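Local coordinates for protein ribonuclease S-F11 (Nicotiana alata, PDB 1IOO) that cleaves RNA as a secreted, glycosylated ribonuclease of the T2 family and takes part in the self-incompatibility by which the style rejects self pollen, at residues V8-A13 and N28-G33; A13-A18 and E162-G167; W67-F72 and Q81-Y86. All coordinates share one frame; numbering follows the deposited sequence.

Contact 1 pairs two strands of the central antiparallel sheet and carries the catalytic acid H32; contact 2 adds the neighbouring strand 162-170 and helix 12-18, and contact 3 packs a loop against helix 82-92. Contact 2, centred about 8 Å from contact 1, shares A13 with it: L9 O lies 2.8 Å from I166 N, a probable hydrogen bond, and W11 N probably bonds to Y164 O. Contact 3 holds Q69 and L70, which by similarity bind the RNA phosphate. Its centre is about 12 Å from that of contact 1, and the two touch where W67 packs on the I31-G33 backbone. Contacts 2 and 3, about 16 Å apart between centres, meet where F15 touches L70 and K71.

Contact 1: residues V8-A13 and N28-G33; sequences VLTWPA and NFTIHG. With NAG (2-acetamido-2-deoxy-beta-D-glucopyranose), chain C.
F29 and W11 form the dense apolar end of this contact. W11 CE3 stands over the centre of one face of the F29 ring, 3.7 Å above its plane, and the two side chains cross at about a right angle while their ring planes meet obliquely at 44°. W11 CG is anti to the backbone N (chi1 180°), and the indole runs on until CZ3 reaches N28 CA; its NE1 is bonded to the backbone oxygen of R195. L9 continues the same apolar face, setting CB near F29 CD2 and CD2 4.1 Å from I31 CG1, with L117 of helix 117-123 packed against L9 and F29. Between the side chains the backbones pair as antiparallel strands. T10 and T30 exchange two hydrogen bonds, T10 N to T30 O at 2.7 Å and T30 N to T10 O at 3.0 Å. Past the L9-I31 pair the register slips in a classic beta bulge: V8 faces both H32 and G33, and V8 O takes a 2.8 Å bond from H32 N and a weak one from G33 N. The bulge belongs to the strand bearing H32, the proton donor of this T2 ribonuclease. Close packing persists beside H32, with T10 OG1 3.0 Å from its CB and V8 CG1 at the imidazole edge. The ring itself is partly exposed, and a water links T10 OG1, at 3.2 Å, weakly to H32 ND1. At the other end the CB bond of N28 points away from segment 8-13, and ND2 carries the N-acetylglucosamine, which also bonds to K112.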
loop_
_atom_site.group_PDB
_atom_site.type_symbol
_atom_site.label_atom_id
_atom_site.label_comp_id
_atom_site.label_asym_id
_atom_site.label_seq_id
_atom_site.Cartn_x
_atom_site.Cartn_y
_atom_site.Cartn_z
ATOM N N VAL A 8 0.076 -2.640 1.311
ATOM C CA VAL A 8 0.627 -1.916 0.181
ATOM C C VAL A 8 0.467 -0.426 0.365
ATOM O O VAL A 8 -0.652 0.083 0.444
ATOM C CB VAL A 8 -0.044 -2.336 -1.139
ATOM C CG1 VAL A 8 0.602 -1.597 -2.311
ATOM C CG2 VAL A 8 0.075 -3.843 -1.317
ATOM N N LEU A 9 1.595 0.268 0.451
ATOM C CA LEU A 9 1.595 1.712 0.631
ATOM C C LEU A 9 1.988 2.420 -0.655
ATOM O O LEU A 9 3.013 2.113 -1.265
ATOM C CB LEU A 9 2.561 2.114 1.749
ATOM C CG LEU A 9 2.239 1.537 3.135
ATOM C CD1 LEU A 9 3.347 1.915 4.110
ATOM C CD2 LEU A 9 0.896 2.051 3.634
ATOM N N THR A 10 1.159 3.375 -1.050
ATOM C CA THR A 10 1.374 4.149 -2.259
ATOM C C THR A 10 2.137 5.437 -1.976
ATOM O O THR A 10 1.939 6.073 -0.943
ATOM C CB THR A 10 0.027 4.619 -2.859
ATOM O OG1 THR A 10 -0.734 3.494 -3.305
ATOM C CG2 THR A 10 0.260 5.594 -4.005
ATOM N N TRP A 11 3.050 5.782 -2.875
ATOM C CA TRP A 11 3.687 7.081 -2.827
ATOM C C TRP A 11 2.883 7.993 -3.751
ATOM O O TRP A 11 2.981 7.883 -4.969
ATOM C CB TRP A 11 5.150 6.991 -3.282
ATOM C CG TRP A 11 5.872 8.320 -3.258
ATOM C CD1 TRP A 11 6.533 8.908 -4.297
ATOM C CD2 TRP A 11 5.980 9.228 -2.148
ATOM N NE1 TRP A 11 7.040 10.123 -3.911
ATOM C CE2 TRP A 11 6.715 10.347 -2.599
ATOM C CE3 TRP A 11 5.525 9.204 -0.821
ATOM C CZ2 TRP A 11 7.006 11.436 -1.770
ATOM C CZ3 TRP A 11 5.812 10.290 0.007
ATOM C CH2 TRP A 11 6.547 11.391 -0.476
ATOM N N PRO A 12 2.009 8.846 -3.181
ATOM C CA PRO A 12 1.134 9.757 -3.929
ATOM C C PRO A 12 1.720 10.488 -5.122
ATOM O O PRO A 12 1.115 10.503 -6.197
ATOM C CB PRO A 12 0.602 10.688 -2.850
ATOM C CG PRO A 12 0.495 9.758 -1.678
ATOM C CD PRO A 12 1.841 9.065 -1.736
ATOM N N ALA A 13 2.883 11.103 -4.947
ATOM C CA ALA A 13 3.497 11.832 -6.046
ATOM C C ALA A 13 3.673 10.938 -7.267
ATOM O O ALA A 13 3.443 11.365 -8.399
ATOM C CB ALA A 13 4.828 12.411 -5.608
ATOM N N ASN A 28 2.956 12.210 1.754
ATOM C CA ASN A 28 3.223 11.095 2.641
ATOM C C ASN A 28 2.634 9.834 2.058
ATOM O O ASN A 28 1.721 9.901 1.233
ATOM C CB ASN A 28 2.594 11.379 4.003
ATOM C CG ASN A 28 3.274 10.638 5.140
ATOM O OD1 ASN A 28 4.236 9.895 4.944
ATOM N ND2 ASN A 28 2.759 10.864 6.345
ATOM N N PHE A 29 3.152 8.682 2.464
ATOM C CA PHE A 29 2.625 7.431 1.958
ATOM C C PHE A 29 1.193 7.235 2.406
ATOM O O PHE A 29 0.811 7.643 3.504
ATOM C CB PHE A 29 3.462 6.234 2.425
ATOM C CG PHE A 29 4.820 6.167 1.800
ATOM C CD1 PHE A 29 5.878 6.888 2.334
ATOM C CD2 PHE A 29 5.036 5.403 0.654
ATOM C CE1 PHE A 29 7.135 6.858 1.743
ATOM C CE2 PHE A 29 6.291 5.366 0.048
ATOM C CZ PHE A 29 7.343 6.096 0.594
ATOM N N THR A 30 0.390 6.650 1.529
ATOM C CA THR A 30 -0.994 6.345 1.843
ATOM C C THR A 30 -1.266 4.881 1.561
ATOM O O THR A 30 -0.483 4.224 0.878
ATOM C CB THR A 30 -1.975 7.196 1.020
ATOM O OG1 THR A 30 -1.751 6.964 -0.371
ATOM C CG2 THR A 30 -1.795 8.674 1.334
ATOM N N ILE A 31 -2.358 4.359 2.102
ATOM C CA ILE A 31 -2.687 2.959 1.895
ATOM C C ILE A 31 -3.300 2.723 0.521
ATOM O O ILE A 31 -4.213 3.440 0.104
ATOM C CB ILE A 31 -3.709 2.467 2.928
ATOM C CG1 ILE A 31 -3.140 2.616 4.337
ATOM C CG2 ILE A 31 -4.091 1.019 2.629
ATOM C CD1 ILE A 31 -4.188 2.469 5.426
ATOM N N HIS A 32 -2.770 1.733 -0.191
ATOM C CA HIS A 32 -3.331 1.329 -1.477
ATOM C C HIS A 32 -4.193 0.102 -1.273
ATOM O O HIS A 32 -5.240 -0.067 -1.904
ATOM C CB HIS A 32 -2.231 0.988 -2.480
ATOM C CG HIS A 32 -2.757 0.523 -3.800
ATOM N ND1 HIS A 32 -3.603 1.289 -4.573
ATOM C CD2 HIS A 32 -2.576 -0.637 -4.476
ATOM C CE1 HIS A 32 -3.922 0.619 -5.668
ATOM N NE2 HIS A 32 -3.312 -0.551 -5.633
ATOM N N GLY A 33 -3.744 -0.752 -0.361
ATOM C CA GLY A 33 -4.486 -1.948 -0.034
ATOM C C GLY A 33 -3.845 -2.803 1.041
ATOM O O GLY A 33 -2.735 -2.549 1.516
HETATM C C1 NAG C . 3.327 10.257 7.534
HETATM C C2 NAG C . 3.365 11.320 8.646
HETATM C C3 NAG C . 3.811 10.705 9.969
HETATM C C4 NAG C . 2.897 9.535 10.305
HETATM C C5 NAG C . 2.959 8.518 9.164
HETATM C C6 NAG C . 2.053 7.329 9.411
HETATM C C7 NAG C . 3.996 13.648 8.637
HETATM C C8 NAG C . 5.130 14.652 8.527
HETATM N N2 NAG C . 4.263 12.396 8.275
HETATM O O3 NAG C . 3.736 11.684 10.996
HETATM O O4 NAG C . 3.325 8.926 11.534
HETATM O O5 NAG C . 2.517 9.138 7.936
HETATM O O6 NAG C . 0.688 7.719 9.397
HETATM O O7 NAG C . 2.889 14.010 9.047
HETATM O O HOH W 1 -3.817 4.481 -3.490
#

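Contact 2: residues A13-A18 and E162-G167; sequences ASFCYA and ELYEIG
S14 and E162 make the polar bond of this contact: the serine hydroxyl donates to E162 OE1 over 2.8 Å and approaches from above the carboxylate plane, 45° out of it. S14 OG is anti to the backbone N (chi1 -176°), and it also lies at the edge of the Y164 ring, in its plane, 3.4 Å from CD1. The S14 CB is close to L163 O, at 3.2 Å. The Y164 ring meets the helix through CE1, 4.1 Å from A18 CB, and OH, 3.7 Å from F15 CD1, the two aromatic side chains meeting obliquely. In the next shell, N19 ND2 bonds to both Y164 OH and F15 O, which would fix the phenol against the helix end, while R195 forms a salt bridge with E162 OE2 and a cation-pi contact with Y17. An alanine at E162 would probably leave the S14 hydroxyl without this acceptor and R195 without its carboxylate mate. Helix 12-18 is tied down by the C16-C21 disulfide; its residues 13-18 run at 115° to strand residues 162-167, where strand 162-170, bulged at Y164 and E165 opposite K152, lies between strands 4-10 and 150-154.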
loop_
_atom_site.group_PDB
_atom_site.type_symbol
_atom_site.label_atom_id
_atom_site.label_comp_id
_atom_site.label_asym_id
_atom_site.label_seq_id
_atom_site.Cartn_x
_atom_site.Cartn_y
_atom_site.Cartn_z
ATOM N N ALA A 13 2.883 11.103 -4.947
ATOM C CA ALA A 13 3.497 11.832 -6.046
ATOM C C ALA A 13 3.673 10.938 -7.267
ATOM O O ALA A 13 3.443 11.365 -8.399
ATOM C CB ALA A 13 4.828 12.411 -5.608
ATOM N N SER A 14 4.077 9.693 -7.040
ATOM C CA SER A 14 4.260 8.757 -8.138
ATOM C C SER A 14 2.912 8.289 -8.687
ATOM O O SER A 14 2.709 8.237 -9.899
ATOM C CB SER A 14 5.081 7.551 -7.678
ATOM O OG SER A 14 5.354 6.679 -8.760
ATOM N N PHE A 15 1.988 7.954 -7.793
ATOM C CA PHE A 15 0.682 7.486 -8.223
ATOM C C PHE A 15 -0.015 8.514 -9.110
ATOM O O PHE A 15 -0.605 8.162 -10.128
ATOM C CB PHE A 15 -0.217 7.185 -7.020
ATOM C CG PHE A 15 -1.568 6.647 -7.401
ATOM C CD1 PHE A 15 -1.769 5.279 -7.542
ATOM C CD2 PHE A 15 -2.622 7.514 -7.664
ATOM C CE1 PHE A 15 -3.007 4.777 -7.944
ATOM C CE2 PHE A 15 -3.862 7.032 -8.070
ATOM C CZ PHE A 15 -4.056 5.658 -8.210
ATOM N N CYS A 16 0.066 9.784 -8.729
ATOM C CA CYS A 16 -0.622 10.832 -9.476
ATOM C C CYS A 16 0.126 11.232 -10.743
ATOM O O CYS A 16 -0.396 11.987 -11.567
ATOM C CB CYS A 16 -0.893 12.027 -8.573
ATOM S SG CYS A 16 -2.139 11.586 -7.319
ATOM N N TYR A 17 1.346 10.732 -10.900
ATOM C CA TYR A 17 2.106 11.003 -12.111
ATOM C C TYR A 17 1.822 9.931 -13.160
ATOM O O TYR A 17 1.871 10.190 -14.362
ATOM C CB TYR A 17 3.611 11.030 -11.818
ATOM C CG TYR A 17 4.422 11.733 -12.884
ATOM C CD1 TYR A 17 4.396 13.123 -12.998
ATOM C CD2 TYR A 17 5.208 11.012 -13.783
ATOM C CE1 TYR A 17 5.132 13.782 -13.974
ATOM C CE2 TYR A 17 5.949 11.667 -14.772
ATOM C CZ TYR A 17 5.905 13.048 -14.856
ATOM O OH TYR A 17 6.647 13.706 -15.809
ATOM N N ALA A 18 1.497 8.730 -12.691
ATOM C CA ALA A 18 1.227 7.606 -13.575
ATOM C C ALA A 18 -0.268 7.411 -13.798
ATOM O O ALA A 18 -0.677 6.677 -14.700
ATOM C CB ALA A 18 1.826 6.338 -12.991
ATOM N N GLU A 162 10.777 4.393 -11.105
ATOM C CA GLU A 162 10.563 5.229 -9.943
ATOM C C GLU A 162 9.810 4.481 -8.860
ATOM O O GLU A 162 9.067 3.541 -9.141
ATOM C CB GLU A 162 9.808 6.503 -10.318
ATOM C CG GLU A 162 8.393 6.313 -10.812
ATOM C CD GLU A 162 7.745 7.644 -11.127
ATOM O OE1 GLU A 162 7.196 8.280 -10.202
ATOM O OE2 GLU A 162 7.809 8.063 -12.299
ATOM N N LEU A 163 10.032 4.887 -7.614
ATOM C CA LEU A 163 9.358 4.264 -6.486
ATOM C C LEU A 163 7.870 4.532 -6.570
ATOM O O LEU A 163 7.437 5.679 -6.497
ATOM C CB LEU A 163 9.929 4.809 -5.175
ATOM C CG LEU A 163 9.460 4.117 -3.893
ATOM C CD1 LEU A 163 9.866 2.648 -3.912
ATOM C CD2 LEU A 163 10.076 4.819 -2.696
ATOM N N TYR A 164 7.088 3.468 -6.716
ATOM C CA TYR A 164 5.647 3.593 -6.898
ATOM C C TYR A 164 4.881 3.157 -5.652
ATOM O O TYR A 164 3.991 3.868 -5.174
ATOM C CB TYR A 164 5.261 2.730 -8.097
ATOM C CG TYR A 164 3.831 2.836 -8.537
ATOM C CD1 TYR A 164 3.350 3.999 -9.133
ATOM C CD2 TYR A 164 2.969 1.750 -8.410
ATOM C CE1 TYR A 164 2.044 4.079 -9.604
ATOM C CE2 TYR A 164 1.657 1.817 -8.872
ATOM C CZ TYR A 164 1.202 2.982 -9.471
ATOM O OH TYR A 164 -0.084 3.046 -9.955
ATOM N N GLU A 165 5.223 1.982 -5.137
ATOM C CA GLU A 165 4.576 1.444 -3.944
ATOM C C GLU A 165 5.556 0.622 -3.127
ATOM O O GLU A 165 6.553 0.125 -3.648
ATOM C CB GLU A 165 3.412 0.514 -4.318
ATOM C CG GLU A 165 2.321 1.113 -5.171
ATOM C CD GLU A 165 1.319 0.061 -5.637
ATOM O OE1 GLU A 165 1.740 -1.082 -5.923
ATOM O OE2 GLU A 165 0.118 0.379 -5.733
ATOM N N ILE A 166 5.273 0.496 -1.837
ATOM C CA ILE A 166 6.074 -0.334 -0.961
ATOM C C ILE A 166 5.188 -1.321 -0.238
ATOM O O ILE A 166 4.186 -0.939 0.361
ATOM C CB ILE A 166 6.836 0.491 0.092
ATOM C CG1 ILE A 166 7.845 1.400 -0.604
ATOM C CG2 ILE A 166 7.556 -0.445 1.067
ATOM C CD1 ILE A 166 8.559 2.345 0.343
ATOM N N GLY A 167 5.542 -2.597 -0.323
ATOM C CA GLY A 167 4.762 -3.608 0.357
ATOM C C GLY A 167 5.496 -4.139 1.569
ATOM O O GLY A 167 6.709 -4.355 1.547
#

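Contact 3: residues W67-F72 and Q81-Y86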
loop_
_atom_site.group_PDB
_atom_site.type_symbol
_atom_site.label_atom_id
_atom_site.label_comp_id
_atom_site.label_asym_id
_atom_site.label_seq_id
_atom_site.Cartn_x
_atom_site.Cartn_y
_atom_site.Cartn_z
ATOM N N TRP A 67 -6.179 6.416 3.785
ATOM C CA TRP A 67 -6.463 5.590 2.611
ATOM C C TRP A 67 -7.159 6.439 1.557
ATOM O O TRP A 67 -8.144 6.029 0.947
ATOM C CB TRP A 67 -7.362 4.406 3.005
ATOM C CG TRP A 67 -7.354 3.233 2.036
ATOM C CD1 TRP A 67 -7.269 3.284 0.669
ATOM C CD2 TRP A 67 -7.505 1.849 2.373
ATOM N NE1 TRP A 67 -7.360 2.014 0.139
ATOM C CE2 TRP A 67 -7.506 1.116 1.163
ATOM C CE3 TRP A 67 -7.642 1.155 3.582
ATOM C CZ2 TRP A 67 -7.638 -0.275 1.128
ATOM C CZ3 TRP A 67 -7.774 -0.228 3.548
ATOM C CH2 TRP A 67 -7.771 -0.927 2.328
ATOM N N MET A 68 -6.632 7.640 1.350
ATOM C CA MET A 68 -7.231 8.573 0.418
ATOM C C MET A 68 -7.443 7.944 -0.948
ATOM O O MET A 68 -6.534 7.335 -1.512
ATOM C CB MET A 68 -6.363 9.825 0.286
ATOM C CG MET A 68 -7.076 10.986 -0.391
ATOM S SD MET A 68 -6.092 12.494 -0.456
ATOM C CE MET A 68 -6.070 12.995 1.279
ATOM N N GLN A 69 -8.664 8.066 -1.457
ATOM C CA GLN A 69 -8.996 7.562 -2.783
ATOM C C GLN A 69 -8.641 8.630 -3.813
ATOM O O GLN A 69 -9.474 9.439 -4.214
ATOM C CB GLN A 69 -10.477 7.197 -2.812
ATOM C CG GLN A 69 -10.843 6.219 -1.689
ATOM C CD GLN A 69 -12.336 6.044 -1.520
ATOM O OE1 GLN A 69 -12.910 5.041 -1.943
ATOM N NE2 GLN A 69 -12.976 7.028 -0.900
ATOM N N LEU A 70 -7.369 8.622 -4.198
ATOM C CA LEU A 70 -6.761 9.628 -5.064
ATOM C C LEU A 70 -7.446 9.810 -6.417
ATOM O O LEU A 70 -7.368 10.892 -6.993
ATOM C CB LEU A 70 -5.288 9.273 -5.282
ATOM C CG LEU A 70 -4.450 9.210 -4.001
ATOM C CD1 LEU A 70 -3.067 8.667 -4.326
ATOM C CD2 LEU A 70 -4.366 10.595 -3.376
ATOM N N LYS A 71 -8.107 8.782 -6.931
ATOM C CA LYS A 71 -8.707 8.870 -8.269
ATOM C C LYS A 71 -10.077 9.552 -8.283
ATOM O O LYS A 71 -10.604 9.847 -9.357
ATOM C CB LYS A 71 -8.842 7.468 -8.872
ATOM C CG LYS A 71 -7.516 6.820 -9.225
ATOM C CD LYS A 71 -7.573 5.304 -9.103
ATOM C CE LYS A 71 -8.576 4.676 -10.049
ATOM N NZ LYS A 71 -8.581 3.188 -9.891
ATOM N N PHE A 72 -10.648 9.825 -7.116
ATOM C CA PHE A 72 -11.985 10.411 -7.080
ATOM C C PHE A 72 -12.046 11.694 -6.282
ATOM O O PHE A 72 -11.244 11.923 -5.376
ATOM C CB PHE A 72 -12.985 9.412 -6.473
ATOM C CG PHE A 72 -13.063 8.111 -7.211
ATOM C CD1 PHE A 72 -12.171 7.077 -6.939
ATOM C CD2 PHE A 72 -14.023 7.928 -8.200
ATOM C CE1 PHE A 72 -12.237 5.878 -7.645
ATOM C CE2 PHE A 72 -14.097 6.736 -8.910
ATOM C CZ PHE A 72 -13.208 5.711 -8.636
ATOM N N GLN A 81 -17.541 5.899 -1.658
ATOM C CA GLN A 81 -16.413 5.047 -1.245
ATOM C C GLN A 81 -16.113 3.933 -2.272
ATOM O O GLN A 81 -15.968 2.759 -1.918
ATOM C CB GLN A 81 -16.777 4.456 0.127
ATOM C CG GLN A 81 -17.144 5.571 1.122
ATOM C CD GLN A 81 -17.677 5.105 2.459
ATOM O OE1 GLN A 81 -17.501 3.956 2.864
ATOM N NE2 GLN A 81 -18.329 6.020 3.167
ATOM N N PRO A 82 -15.917 4.305 -3.539
ATOM C CA PRO A 82 -15.649 3.331 -4.601
ATOM C C PRO A 82 -14.406 2.459 -4.441
ATOM O O PRO A 82 -14.454 1.255 -4.695
ATOM C CB PRO A 82 -15.602 4.198 -5.854
ATOM C CG PRO A 82 -15.049 5.487 -5.344
ATOM C CD PRO A 82 -15.784 5.685 -4.042
ATOM N N SER A 83 -13.290 3.054 -4.037
ATOM C CA SER A 83 -12.055 2.292 -3.920
ATOM C C SER A 83 -12.042 1.410 -2.689
ATOM O O SER A 83 -11.566 0.277 -2.747
ATOM C CB SER A 83 -10.843 3.216 -3.947
ATOM O OG SER A 83 -10.803 3.887 -5.191
ATOM N N TRP A 84 -12.547 1.920 -1.570
ATOM C CA TRP A 84 -12.605 1.112 -0.365
ATOM C C TRP A 84 -13.496 -0.101 -0.589
ATOM O O TRP A 84 -13.157 -1.213 -0.182
ATOM C CB TRP A 84 -13.113 1.930 0.826
ATOM C CG TRP A 84 -12.238 3.106 1.123
ATOM C CD1 TRP A 84 -10.889 3.210 0.876
ATOM C CD2 TRP A 84 -12.642 4.368 1.676
ATOM N NE1 TRP A 84 -10.444 4.462 1.228
ATOM C CE2 TRP A 84 -11.493 5.190 1.721
ATOM C CE3 TRP A 84 -13.864 4.886 2.134
ATOM C CZ2 TRP A 84 -11.526 6.504 2.202
ATOM C CZ3 TRP A 84 -13.897 6.201 2.614
ATOM C CH2 TRP A 84 -12.732 6.990 2.641
ATOM N N LYS A 85 -14.627 0.114 -1.257
ATOM C CA LYS A 85 -15.543 -0.980 -1.550
ATOM C C LYS A 85 -14.882 -2.017 -2.454
ATOM O O LYS A 85 -14.951 -3.215 -2.192
ATOM C CB LYS A 85 -16.822 -0.474 -2.233
ATOM C CG LYS A 85 -17.790 -1.616 -2.563
ATOM C CD LYS A 85 -18.931 -1.194 -3.482
ATOM C CE LYS A 85 -19.889 -0.248 -2.810
ATOM N NZ LYS A 85 -21.077 -0.045 -3.689
ATOM N N TYR A 86 -14.235 -1.553 -3.515
ATOM C CA TYR A 86 -13.579 -2.462 -4.448
ATOM C C TYR A 86 -12.508 -3.289 -3.748
ATOM O O TYR A 86 -12.436 -4.509 -3.918
ATOM C CB TYR A 86 -12.943 -1.676 -5.594
ATOM C CG TYR A 86 -12.304 -2.546 -6.644
ATOM C CD1 TYR A 86 -13.059 -3.487 -7.349
ATOM C CD2 TYR A 86 -10.954 -2.422 -6.952
ATOM C CE1 TYR A 86 -12.479 -4.279 -8.339
ATOM C CE2 TYR A 86 -10.364 -3.208 -7.943
ATOM C CZ TYR A 86 -11.132 -4.129 -8.632
ATOM O OH TYR A 86 -10.565 -4.886 -9.635
HETATM O O HOH W 2 -8.695 5.754 -5.715
#
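Q69 OE1 is gripped by two backbone amides at the start of helix 82-92, S83 N at 2.9 Å and W84 N at 3.2 Å. The second bond is clearly the straighter, and each donor is tilted out of the amide plane. Q69 CG is anti to its carbonyl carbon (chi1 -54°) and the chain is extended beyond it. The Q69 and W84 side chains cross at about a right angle, yet the amide plane lies nearly parallel to the indole, 8° apart, stacked on one face with NE2 3.3 Å above the plane toward the rim; CG sits over the five-membered ring as a CH-pi contact. NE2 is in turn bonded to G77 O, which helps to hold the group from turning. Two amides at a helix N-terminus pointing at one side-chain oxygen would probably polarise its carbonyl, and Q69 is by similarity a ligand of the RNA phosphate in this T2 ribonuclease fold. Q69 also begins a type I turn to F72, with L70 and K71 between. At the edge of the indole, W84 NE1 donates to W67 O at 2.8 Å, the acceptor near the indole plane. The same edge of W84 points at the face of the W67 ring in an edge-to-face pair, planes at 74°. At the last residue of the turn, P82 CG stands almost squarely over the centre of the F72 ring, 3.5 Å from its centroid. S83 OG lies near F72 CE1 and bonds at 2.9 Å to a water, which accepts a weak bond from K71 N.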